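Side-chain contacts in aspartokinase (PDB 3L76), which probably transfers a phosphate from ATP to the beta-carboxyl group of aspartate and binds lysine and threonine at its ACT domains: residues 155-160 with 218-223; 200-205 with 211-216; 299-304 with 355-360; 316-319 with 325-328. One frame throughout, in Å; residues are numbered along the deposited sequence. Where two conformers were deposited one is given.

Contact 1: 155-160 with 218-223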
loop_
_atom_site.group_PDB
_atom_site.type_symbol
_atom_site.label_atom_id
_atom_site.label_comp_id
_atom_site.label_asym_id
_atom_site.label_seq_id
_atom_site.Cartn_x
_atom_site.Cartn_y
_atom_site.Cartn_z
ATOM N N SER A 155 11.630 -5.409 -10.304
ATOM C CA SER A 155 10.647 -6.209 -11.027
ATOM C C SER A 155 11.320 -7.265 -11.896
ATOM O O SER A 155 10.958 -8.449 -11.816
ATOM C CB SER A 155 9.730 -5.314 -11.864
ATOM O OG SER A 155 9.249 -4.223 -11.093
ATOM N N ASP A 156 12.295 -6.828 -12.707
ATOM C CA ASP A 156 13.122 -7.707 -13.547
ATOM C C ASP A 156 13.850 -8.768 -12.725
ATOM O O ASP A 156 13.873 -9.960 -13.072
ATOM C CB ASP A 156 14.184 -6.892 -14.286
ATOM C CG ASP A 156 13.596 -5.906 -15.246
ATOM O OD1 ASP A 156 12.448 -6.111 -15.681
ATOM O OD2 ASP A 156 14.287 -4.921 -15.570
ATOM N N THR A 157 14.472 -8.321 -11.642
ATOM C CA THR A 157 15.256 -9.214 -10.804
ATOM C C THR A 157 14.381 -10.235 -10.103
ATOM O O THR A 157 14.756 -11.402 -10.003
ATOM C CB THR A 157 16.071 -8.441 -9.751
ATOM O OG1 THR A 157 17.224 -7.841 -10.370
ATOM C CG2 THR A 157 16.498 -9.381 -8.619
ATOM N N SER A 158 13.217 -9.797 -9.617
ATOM C CA SER A 158 12.282 -10.705 -8.963
ATOM C C SER A 158 11.903 -11.796 -9.939
ATOM O O SER A 158 11.921 -12.972 -9.606
ATOM C CB SER A 158 11.024 -9.974 -8.484
ATOM O OG SER A 158 11.327 -9.041 -7.462
ATOM N N ALA A 159 11.573 -11.393 -11.161
ATOM C CA ALA A 159 11.108 -12.335 -12.170
ATOM C C ALA A 159 12.131 -13.425 -12.437
ATOM O O ALA A 159 11.815 -14.616 -12.412
ATOM C CB ALA A 159 10.766 -11.610 -13.451
ATOM N N VAL A 160 13.364 -13.013 -12.700
ATOM C CA VAL A 160 14.429 -13.964 -12.961
ATOM C C VAL A 160 14.691 -14.857 -11.752
ATOM O O VAL A 160 14.747 -16.077 -11.893
ATOM C CB VAL A 160 15.736 -13.266 -13.441
ATOM C CG1 VAL A 160 16.886 -14.249 -13.446
ATOM C CG2 VAL A 160 15.547 -12.673 -14.837
ATOM N N VAL A 218 19.806 -9.836 -15.990
ATOM C CA VAL A 218 20.422 -10.620 -17.050
ATOM C C VAL A 218 21.602 -11.427 -16.497
ATOM O O VAL A 218 21.844 -12.548 -16.935
ATOM C CB VAL A 218 20.796 -9.765 -18.291
ATOM C CG1 VAL A 218 21.350 -8.446 -17.871
ATOM C CG2 VAL A 218 21.789 -10.499 -19.164
ATOM N N GLU A 219 22.291 -10.870 -15.500
ATOM C CA GLU A 219 23.398 -11.553 -14.847
ATOM C C GLU A 219 22.938 -12.721 -13.969
ATOM O O GLU A 219 23.630 -13.736 -13.845
ATOM C CB GLU A 219 24.234 -10.563 -14.038
ATOM C CG GLU A 219 25.314 -11.194 -13.151
ATOM C CD GLU A 219 26.164 -10.133 -12.483
ATOM O OE1 GLU A 219 27.145 -9.658 -13.115
ATOM O OE2 GLU A 219 25.831 -9.751 -11.341
ATOM N N ILE A 220 21.773 -12.585 -13.349
ATOM C CA ILE A 220 21.218 -13.692 -12.572
ATOM C C ILE A 220 20.816 -14.800 -13.534
ATOM O O ILE A 220 21.151 -15.956 -13.309
ATOM C CB ILE A 220 20.052 -13.250 -11.683
ATOM C CG1 ILE A 220 20.588 -12.473 -10.480
ATOM C CG2 ILE A 220 19.273 -14.453 -11.178
ATOM C CD1 ILE A 220 19.541 -11.599 -9.840
ATOM N N ALA A 221 20.151 -14.432 -14.628
ATOM C CA ALA A 221 19.770 -15.392 -15.662
ATOM C C ALA A 221 20.973 -16.166 -16.199
ATOM O O ALA A 221 20.930 -17.398 -16.302
ATOM C CB ALA A 221 19.026 -14.714 -16.800
ATOM N N ARG A 222 22.047 -15.457 -16.536
ATOM C CA ARG A 222 23.243 -16.135 -17.017
ATOM C C ARG A 222 23.717 -17.150 -15.988
ATOM O O ARG A 222 24.056 -18.283 -16.334
ATOM C CB ARG A 222 24.394 -15.158 -17.315
ATOM C CG ARG A 222 25.655 -15.850 -17.877
ATOM C CD ARG A 222 26.936 -15.011 -17.730
ATOM N NE ARG A 222 27.324 -14.853 -16.334
ATOM C CZ ARG A 222 27.857 -13.745 -15.828
ATOM N NH1 ARG A 222 28.051 -12.685 -16.602
ATOM N NH2 ARG A 222 28.175 -13.684 -14.542
ATOM N N ASN A 223 23.749 -16.743 -14.723
ATOM C CA ASN A 223 24.306 -17.607 -13.688
ATOM C C ASN A 223 23.467 -18.845 -13.354
ATOM O O ASN A 223 24.005 -19.823 -12.848
ATOM C CB ASN A 223 24.606 -16.822 -12.417
ATOM C CG ASN A 223 25.828 -15.914 -12.542
ATOM O OD1 ASN A 223 26.611 -15.985 -13.501
ATOM N ND2 ASN A 223 25.998 -15.058 -11.556
#
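Val160 on helix 154-166 sets a methyl against Ile220 and Ala221 on helix 215-224, joining two neighbouring helices of the amino acid kinase domain. The two run almost parallel, with 14° between their N-to-C directions and 9.2 Å between the axes of the short segments, a spacing that aliphatic side chains of modest size can fill. Packing is closest round Val160. Its CG1 stands anti to the backbone N (chi1 169°), the position that carries this methyl across the interface to within 3.3 Å of Ile220 CG2. The same CG1 lies 4.0 Å from Ala221 CB and also meets the backbone N of that residue; alanine suits the place because its single methyl lets the valine approach the helix backbone. Toward Thr157 the contact thins: this side chain crosses Ile220 at about a right angle, and the pair meets through methyl ends alone, Thr157 CG2 lying 4.0 Å from Ile220 CD1. Threonine can serve here because it carries a methyl branch beside its hydroxyl. Arg222 and Asn223, both partly exposed, take no part in this apolar seam. Arg222 also forms salt bridges with Asp200 and Asp262, and grips the Asn223 amide oxygen side-on, with NE at 3.1 Å and NH2 at 3.0 Å from OD1, both nitrogens on the same face of the amide plane.

Contact 2: 200-205 with 211-216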
loop_
_atom_site.group_PDB
_atom_site.type_symbol
_atom_site.label_atom_id
_atom_site.label_comp_id
_atom_site.label_asym_id
_atom_site.label_seq_id
_atom_site.Cartn_x
_atom_site.Cartn_y
_atom_site.Cartn_z
ATOM N N ASP A 200 26.309 -11.953 -21.605
ATOM C CA ASP A 200 27.536 -11.190 -21.475
ATOM C C ASP A 200 27.543 -9.985 -22.413
ATOM O O ASP A 200 27.948 -8.890 -22.019
ATOM C CB ASP A 200 28.757 -12.084 -21.674
ATOM C CG ASP A 200 29.065 -12.915 -20.450
ATOM O OD1 ASP A 200 28.747 -12.459 -19.337
ATOM O OD2 ASP A 200 29.630 -14.014 -20.586
ATOM N N GLU A 201 27.061 -10.190 -23.636
ATOM C CA GLU A 201 26.955 -9.112 -24.599
ATOM C C GLU A 201 25.980 -8.084 -24.085
ATOM O O GLU A 201 26.225 -6.893 -24.184
ATOM C CB GLU A 201 26.499 -9.631 -25.967
ATOM C CG GLU A 201 27.515 -10.513 -26.667
ATOM C CD GLU A 201 26.973 -11.145 -27.926
ATOM O OE1 GLU A 201 27.786 -11.599 -28.753
ATOM O OE2 GLU A 201 25.738 -11.192 -28.087
ATOM N N MET A 202 24.870 -8.557 -23.530
ATOM C CA MET A 202 23.816 -7.674 -23.053
ATOM C C MET A 202 24.351 -6.821 -21.921
ATOM O O MET A 202 24.016 -5.644 -21.799
ATOM C CB MET A 202 22.610 -8.486 -22.590
ATOM C CG MET A 202 21.380 -7.651 -22.207
ATOM S SD MET A 202 20.691 -6.716 -23.579
ATOM C CE MET A 202 21.057 -5.031 -23.083
ATOM N N LEU A 203 25.192 -7.427 -21.094
ATOM C CA LEU A 203 25.824 -6.710 -20.001
ATOM C C LEU A 203 26.800 -5.646 -20.517
ATOM O O LEU A 203 26.777 -4.508 -20.064
ATOM C CB LEU A 203 26.525 -7.685 -19.047
ATOM C CG LEU A 203 25.601 -8.601 -18.223
ATOM C CD1 LEU A 203 26.372 -9.669 -17.464
ATOM C CD2 LEU A 203 24.765 -7.796 -17.246
ATOM N N GLU A 204 27.644 -6.002 -21.476
ATOM C CA GLU A 204 28.596 -5.027 -22.002
ATOM C C GLU A 204 27.882 -3.934 -22.795
ATOM O O GLU A 204 28.401 -2.833 -22.936
ATOM C CB GLU A 204 29.695 -5.686 -22.844
ATOM C CG GLU A 204 30.723 -6.477 -22.039
ATOM C CD GLU A 204 31.633 -5.594 -21.180
ATOM O OE1 GLU A 204 31.350 -4.393 -21.015
ATOM O OE2 GLU A 204 32.632 -6.109 -20.641
ATOM N N LEU A 205 26.686 -4.244 -23.294
ATOM C CA LEU A 205 25.883 -3.273 -24.038
ATOM C C LEU A 205 24.710 -2.783 -23.187
ATOM O O LEU A 205 23.652 -2.441 -23.710
ATOM C CB LEU A 205 25.366 -3.873 -25.355
ATOM C CG LEU A 205 26.402 -4.166 -26.450
ATOM C CD1 LEU A 205 25.909 -5.198 -27.476
ATOM C CD2 LEU A 205 26.845 -2.878 -27.144
ATOM N N LYS A 211 16.455 1.494 -20.647
ATOM C CA LYS A 211 15.150 1.708 -20.042
ATOM C C LYS A 211 14.227 0.510 -20.287
ATOM O O LYS A 211 13.003 0.621 -20.182
ATOM C CB LYS A 211 14.533 3.001 -20.597
ATOM C CG LYS A 211 15.548 4.129 -20.787
ATOM C CD LYS A 211 15.085 5.186 -21.792
ATOM C CE LYS A 211 16.238 6.123 -22.167
ATOM N NZ LYS A 211 15.850 7.188 -23.139
ATOM N N VAL A 212 14.819 -0.634 -20.620
ATOM C CA VAL A 212 14.034 -1.830 -20.935
ATOM C C VAL A 212 14.317 -3.009 -19.995
ATOM O O VAL A 212 13.385 -3.706 -19.595
ATOM C CB VAL A 212 14.172 -2.256 -22.419
ATOM C CG1 VAL A 212 15.420 -1.659 -23.033
ATOM C CG2 VAL A 212 14.168 -3.771 -22.553
ATOM N N LEU A 213 15.585 -3.236 -19.643
ATOM C CA LEU A 213 15.891 -4.185 -18.568
ATOM C C LEU A 213 17.167 -3.956 -17.746
ATOM O O LEU A 213 18.096 -3.288 -18.172
ATOM C CB LEU A 213 15.746 -5.646 -19.012
ATOM C CG LEU A 213 16.889 -6.417 -19.651
ATOM C CD1 LEU A 213 16.525 -7.901 -19.670
ATOM C CD2 LEU A 213 17.132 -5.902 -21.042
ATOM N N HIS A 214 17.152 -4.554 -16.558
ATOM C CA HIS A 214 18.155 -4.295 -15.552
ATOM C C HIS A 214 19.292 -5.316 -15.592
ATOM O O HIS A 214 19.085 -6.527 -15.504
ATOM C CB HIS A 214 17.505 -4.183 -14.165
ATOM C CG HIS A 214 16.761 -2.897 -13.957
ATOM N ND1 HIS A 214 15.435 -2.736 -14.305
ATOM C CD2 HIS A 214 17.165 -1.703 -13.462
ATOM C CE1 HIS A 214 15.053 -1.503 -14.024
ATOM N NE2 HIS A 214 16.082 -0.857 -13.508
ATOM N N PRO A 215 20.524 -4.807 -15.771
ATOM C CA PRO A 215 21.720 -5.654 -15.866
ATOM C C PRO A 215 21.801 -6.754 -14.802
ATOM O O PRO A 215 22.204 -7.875 -15.140
ATOM C CB PRO A 215 22.870 -4.645 -15.715
ATOM C CG PRO A 215 22.330 -3.421 -16.354
ATOM C CD PRO A 215 20.851 -3.386 -16.002
ATOM N N ARG A 216 21.423 -6.452 -13.559
ATOM C CA ARG A 216 21.505 -7.425 -12.467
ATOM C C ARG A 216 20.692 -8.676 -12.778
ATOM O O ARG A 216 21.055 -9.785 -12.386
ATOM C CB ARG A 216 21.061 -6.812 -11.134
ATOM C CG ARG A 216 21.017 -7.798 -9.957
ATOM C CD ARG A 216 21.953 -7.374 -8.836
ATOM N NE ARG A 216 22.133 -5.924 -8.827
ATOM C CZ ARG A 216 23.061 -5.282 -8.120
ATOM N NH1 ARG A 216 23.900 -5.953 -7.340
ATOM N NH2 ARG A 216 23.146 -3.960 -8.188
#
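The first turn of helix 215-224 in the amino acid kinase domain begins with Pro215, and against it rests Leu203 from the preceding helix, 199-204. His214 occupies the N-cap position, which makes Pro215 the first residue of the helix proper. Proline fits there well: its ring fixes phi near the helical value, and a residue in the first turn has no need of an N-H to bond back along the helix. Leu203 leaves its own helix without aiming directly at the proline, but CG stands anti to the carbonyl carbon (chi1 -69°), and the far end of the chain then draws nearer. Its CD2 does the touching, 4.0 Å from Pro215 CB, and it meets the ring at the CA-CB side and not at the far CG corner. The same methyl also lies 3.3 Å from Pro215 O, so it packs on backbone as well as ring. Leucine suits this spot because its forked end can reach Val218 on the next turn too. A second, looser touch is made by Met202, whose flexible thioether chain turns toward Leu213 in the extended stretch before the helix. Elsewhere on helix 199-204, Glu204 bonds to Ser392 and Ser564, residues of two different lysine pockets, and Glu201 forms a salt bridge with Arg436; both acids thus link the kinase domain to the regulatory part. Between Met202 and Leu213 the approach is purely apolar, SD standing 4.4 Å from Leu213 CD2.

Contact 3: 299-304 with 355-360; sequences IDLIIQ and IAKIAI. With LYS (lysine), chain E; THR (threonine), chain C.
Asp300 and Lys357 reach for each other from opposite directions and close a salt bridge, NZ lying 2.9 Å from Asp300 OD2 on the syn lone-pair side. Lysine provides the length: its CG is anti to the backbone N, and a bend at chi3 (57°) turns the ammonium end onto the carboxylate. Gln270 NE2 also bonds to Asp300 OD2, while Glu565 gives the ammonium a second anionic partner. Leu301 crosses the lysine stem obliquely, its CD1 3.8 Å from Lys357 CD, and so lays apolar packing beside the charged pair. With a methionine in place of Lys357, Asp300 and Glu565 would probably be left close together without the cation they share. The backbone beside Asp300 meanwhile holds the bound lysine: Ile299 N donates to its carboxylate O at 2.8 Å, Ile299 O accepts from its N at 2.6 Å, and Asp300 O takes its NZ at 2.7 Å. At the other end of 299-304, the extended Gln304 side chain accepts from the hydroxyl of bound threonine, OG1 to OE1 2.7 Å. Effector amino acids gripped this way between ACT domains are characteristic of regulatory sites in aspartokinases.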
loop_
_atom_site.group_PDB
_atom_site.type_symbol
_atom_site.label_atom_id
_atom_site.label_comp_id
_atom_site.label_asym_id
_atom_site.label_seq_id
_atom_site.Cartn_x
_atom_site.Cartn_y
_atom_site.Cartn_z
ATOM N N ILE A 299 44.411 -10.888 -30.313
ATOM C CA ILE A 299 44.774 -9.982 -29.223
ATOM C C ILE A 299 43.732 -9.967 -28.071
ATOM O O ILE A 299 42.530 -10.089 -28.298
ATOM C CB ILE A 299 44.966 -8.548 -29.757
ATOM C CG1 ILE A 299 46.071 -8.523 -30.810
ATOM C CG2 ILE A 299 45.239 -7.569 -28.610
ATOM C CD1 ILE A 299 46.642 -7.166 -31.051
ATOM N N ASP A 300 44.211 -9.827 -26.839
ATOM C CA ASP A 300 43.347 -9.638 -25.679
ATOM C C ASP A 300 43.205 -8.164 -25.281
ATOM O O ASP A 300 42.352 -7.470 -25.808
ATOM C CB ASP A 300 43.866 -10.422 -24.476
ATOM C CG ASP A 300 42.962 -10.271 -23.260
ATOM O OD1 ASP A 300 41.776 -9.968 -23.473
ATOM O OD2 ASP A 300 43.434 -10.437 -22.113
ATOM N N LEU A 301 44.029 -7.704 -24.337
ATOM C CA LEU A 301 44.005 -6.311 -23.906
ATOM C C LEU A 301 44.538 -5.333 -24.964
ATOM O O LEU A 301 45.569 -5.564 -25.594
ATOM C CB LEU A 301 44.802 -6.130 -22.606
ATOM C CG LEU A 301 44.184 -6.551 -21.273
ATOM C CD1 LEU A 301 45.267 -6.691 -20.216
ATOM C CD2 LEU A 301 43.105 -5.557 -20.819
ATOM N N ILE A 302 43.818 -4.238 -25.154
ATOM C CA ILE A 302 44.364 -3.081 -25.845
ATOM C C ILE A 302 44.174 -1.848 -24.958
ATOM O O ILE A 302 43.045 -1.463 -24.623
ATOM C CB ILE A 302 43.733 -2.863 -27.236
ATOM C CG1 ILE A 302 43.847 -4.135 -28.076
ATOM C CG2 ILE A 302 44.396 -1.664 -27.954
ATOM C CD1 ILE A 302 43.269 -3.992 -29.463
ATOM N N ILE A 303 45.287 -1.247 -24.563
ATOM C CA ILE A 303 45.257 -0.099 -23.669
ATOM C C ILE A 303 45.989 1.111 -24.266
ATOM O O ILE A 303 47.172 1.055 -24.606
ATOM C CB ILE A 303 45.857 -0.463 -22.289
ATOM C CG1 ILE A 303 45.214 -1.746 -21.751
ATOM C CG2 ILE A 303 45.721 0.699 -21.300
ATOM C CD1 ILE A 303 45.683 -2.136 -20.359
ATOM N N GLN A 304 45.268 2.205 -24.420
ATOM C CA GLN A 304 45.890 3.449 -24.819
ATOM C C GLN A 304 45.347 4.601 -23.993
ATOM O O GLN A 304 44.197 5.014 -24.164
ATOM C CB GLN A 304 45.667 3.712 -26.298
ATOM C CG GLN A 304 46.313 5.014 -26.779
ATOM C CD GLN A 304 45.947 5.334 -28.209
ATOM O OE1 GLN A 304 46.225 4.553 -29.143
ATOM N NE2 GLN A 304 45.304 6.477 -28.396
ATOM N N ILE A 355 53.700 -11.079 -16.452
ATOM C CA ILE A 355 52.523 -10.381 -15.982
ATOM C C ILE A 355 51.334 -11.336 -15.828
ATOM O O ILE A 355 51.332 -12.457 -16.353
ATOM C CB ILE A 355 52.113 -9.284 -16.970
ATOM C CG1 ILE A 355 51.910 -9.887 -18.365
ATOM C CG2 ILE A 355 53.151 -8.198 -16.986
ATOM C CD1 ILE A 355 51.325 -8.931 -19.383
ATOM N N ALA A 356 50.322 -10.876 -15.104
ATOM C CA ALA A 356 49.044 -11.562 -15.048
ATOM C C ALA A 356 47.972 -10.509 -15.194
ATOM O O ALA A 356 48.192 -9.331 -14.884
ATOM C CB ALA A 356 48.878 -12.327 -13.736
ATOM N N LYS A 357 46.820 -10.926 -15.695
ATOM C CA LYS A 357 45.651 -10.061 -15.708
ATOM C C LYS A 357 44.661 -10.491 -14.626
ATOM O O LYS A 357 44.287 -11.668 -14.539
ATOM C CB LYS A 357 44.984 -10.091 -17.075
ATOM C CG LYS A 357 43.788 -9.177 -17.146
ATOM C CD LYS A 357 43.049 -9.285 -18.481
ATOM C CE LYS A 357 42.611 -10.718 -18.764
ATOM N NZ LYS A 357 41.657 -10.739 -19.892
ATOM N N ILE A 358 44.271 -9.554 -13.771
ATOM C CA ILE A 358 43.208 -9.824 -12.808
ATOM C C ILE A 358 42.065 -8.863 -13.047
ATOM O O ILE A 358 42.266 -7.765 -13.561
ATOM C CB ILE A 358 43.670 -9.722 -11.348
ATOM C CG1 ILE A 358 44.193 -8.320 -11.061
ATOM C CG2 ILE A 358 44.737 -10.751 -11.059
ATOM C CD1 ILE A 358 44.801 -8.193 -9.695
ATOM N N ALA A 359 40.859 -9.283 -12.685
ATOM C CA ALA A 359 39.691 -8.425 -12.857
ATOM C C ALA A 359 38.639 -8.666 -11.800
ATOM O O ALA A 359 38.553 -9.753 -11.201
ATOM C CB ALA A 359 39.098 -8.636 -14.220
ATOM N N ILE A 360 37.833 -7.641 -11.573
ATOM C CA ILE A 360 36.569 -7.826 -10.879
ATOM C C ILE A 360 35.492 -7.586 -11.913
ATOM O O ILE A 360 35.624 -6.725 -12.784
ATOM C CB ILE A 360 36.417 -6.885 -9.686
ATOM C CG1 ILE A 360 36.445 -5.416 -10.155
ATOM C CG2 ILE A 360 37.503 -7.183 -8.657
ATOM C CD1 ILE A 360 36.255 -4.418 -9.021
HETATM N N LYS E . 40.648 -10.463 -29.993
HETATM C CA LYS E . 40.212 -9.422 -30.913
HETATM C C LYS E . 41.347 -9.072 -31.884
HETATM O O LYS E . 42.467 -9.596 -31.774
HETATM C CB LYS E . 39.723 -8.179 -30.155
HETATM C CG LYS E . 40.737 -7.577 -29.158
HETATM C CD LYS E . 40.152 -6.337 -28.451
HETATM C CE LYS E . 39.152 -6.720 -27.361
HETATM N NZ LYS E . 39.770 -7.690 -26.389
HETATM O OXT LYS E . 41.165 -8.280 -32.813
HETATM N N THR C . 45.713 8.616 -32.483
HETATM C CA THR C . 46.208 7.408 -33.157
HETATM C C THR C . 45.187 6.842 -34.138
HETATM O O THR C . 44.063 7.362 -34.244
HETATM C CB THR C . 46.641 6.322 -32.153
HETATM O OG1 THR C . 45.514 5.913 -31.359
HETATM C CG2 THR C . 47.717 6.876 -31.229
HETATM O OXT THR C . 45.489 5.878 -34.853
#

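Contact 4: 316-319 with 325-328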
loop_
_atom_site.group_PDB
_atom_site.type_symbol
_atom_site.label_atom_id
_atom_site.label_comp_id
_atom_site.label_asym_id
_atom_site.label_seq_id
_atom_site.Cartn_x
_atom_site.Cartn_y
_atom_site.Cartn_z
ATOM N N PHE A 316 49.261 -3.757 -25.893
ATOM C CA PHE A 316 48.337 -4.870 -26.043
ATOM C C PHE A 316 48.917 -6.121 -25.405
ATOM O O PHE A 316 50.106 -6.178 -25.105
ATOM C CB PHE A 316 47.947 -5.097 -27.504
ATOM C CG PHE A 316 49.096 -5.431 -28.405
ATOM C CD1 PHE A 316 49.463 -6.738 -28.621
ATOM C CD2 PHE A 316 49.795 -4.433 -29.058
ATOM C CE1 PHE A 316 50.517 -7.047 -29.471
ATOM C CE2 PHE A 316 50.852 -4.739 -29.899
ATOM C CZ PHE A 316 51.208 -6.045 -30.102
ATOM N N THR A 317 48.066 -7.102 -25.135
ATOM C CA THR A 317 48.565 -8.369 -24.630
ATOM C C THR A 317 48.194 -9.497 -25.547
ATOM O O THR A 317 47.277 -9.413 -26.356
ATOM C CB THR A 317 48.066 -8.712 -23.201
ATOM O OG1 THR A 317 46.650 -8.966 -23.218
ATOM C CG2 THR A 317 48.417 -7.587 -22.235
ATOM N N VAL A 318 48.888 -10.593 -25.341
ATOM C CA VAL A 318 48.858 -11.699 -26.240
ATOM C C VAL A 318 49.181 -12.910 -25.352
ATOM O O VAL A 318 49.709 -12.757 -24.243
ATOM C CB VAL A 318 49.935 -11.380 -27.310
ATOM C CG1 VAL A 318 51.085 -12.370 -27.359
ATOM C CG2 VAL A 318 49.344 -10.858 -28.638
ATOM N N VAL A 319 48.807 -14.099 -25.802
ATOM C CA VAL A 319 49.167 -15.327 -25.106
ATOM C C VAL A 319 50.697 -15.473 -25.081
ATOM O O VAL A 319 51.360 -15.142 -26.064
ATOM C CB VAL A 319 48.489 -16.525 -25.802
ATOM C CG1 VAL A 319 49.312 -17.800 -25.644
ATOM C CG2 VAL A 319 47.067 -16.689 -25.263
ATOM N N THR A 325 56.342 -13.975 -31.689
ATOM C CA THR A 325 55.753 -13.627 -32.974
ATOM C C THR A 325 55.291 -12.186 -32.943
ATOM O O THR A 325 55.608 -11.402 -33.829
ATOM C CB THR A 325 54.531 -14.469 -33.283
ATOM O OG1 THR A 325 54.901 -15.852 -33.358
ATOM C CG2 THR A 325 53.928 -14.028 -34.601
ATOM N N ALA A 326 54.534 -11.847 -31.903
ATOM C CA ALA A 326 53.912 -10.536 -31.800
ATOM C C ALA A 326 54.936 -9.391 -31.764
ATOM O O ALA A 326 54.717 -8.334 -32.357
ATOM C CB ALA A 326 52.987 -10.492 -30.583
ATOM N N GLU A 327 56.048 -9.614 -31.066
ATOM C CA GLU A 327 57.111 -8.625 -30.972
ATOM C C GLU A 327 57.771 -8.391 -32.330
ATOM O O GLU A 327 57.985 -7.248 -32.749
ATOM C CB GLU A 327 58.159 -9.068 -29.948
ATOM C CG GLU A 327 59.397 -8.159 -29.886
ATOM C CD GLU A 327 60.471 -8.668 -28.928
ATOM O OE1 GLU A 327 61.366 -7.869 -28.562
ATOM O OE2 GLU A 327 60.421 -9.862 -28.538
ATOM N N ALA A 328 58.087 -9.485 -33.016
ATOM C CA ALA A 328 58.753 -9.395 -34.304
ATOM C C ALA A 328 57.922 -8.599 -35.309
ATOM O O ALA A 328 58.433 -7.688 -35.955
ATOM C CB ALA A 328 59.075 -10.790 -34.837
#
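Val318 and Phe316, on a strand of an ACT domain, meet Ala326 on the helix that follows it, packing helix 323-333 against the sheet. Such helix-on-sheet packing is the core of the ACT fold, a beta-alpha-beta-beta-alpha-beta sandwich. The interactions between the two segments are all apolar. Of the aliphatic kind is the touch with Val318, whose two branches share the alanine methyl: CG2 lies 4.1 Å from Ala326 CB and CG1 lies 4.2 Å from it. The backbones stand near each other here, with the CA atoms of Val318 and Ala326 7.6 Å apart, and alanine suits the position because a methyl is enough to bridge the distance. Of the aromatic kind is the touch with Phe316. Its ring presents its edge to the methyl of Ala326, which lies near the ring plane and not over a face. Val273 on the adjacent strand touches both Phe316 and Ala326, adding a further aliphatic side chain to this core. Polar interactions belong to the other face of the strand. Thr317, whose side chain alternates to that face, has its OG1 hydrogen-bonded to Gln270 OE1 and accepts from Leu301 N. Phenylalanine is long enough to bring its rim to the helix, where CE1 comes 4.4 Å from Ala326 CB.

Contacts 1 and 2 lie in the kinase domain, their centres 10 Å apart, and share helix 215-224; a salt bridge, Arg222 NH1 to Asp200 OD1 (2.8 Å), joins them further. Contacts 3 and 4 belong to the ACT region, centres 13 Å apart, and are tied by probable backbone bonds, Leu301 O to Thr317 N at 3.0 Å and Asp300 N to Thr317 O at 3.1 Å. Nearest atoms of contacts 2 and 3 are about 8 Å apart, without touching. Contact 3 holds residues of one lysine pocket and one threonine pocket; the side chain of Val318 in contact 4 lies about 8 Å from a bound lysine, and that of Leu203 in contact 2 about 11 Å from one.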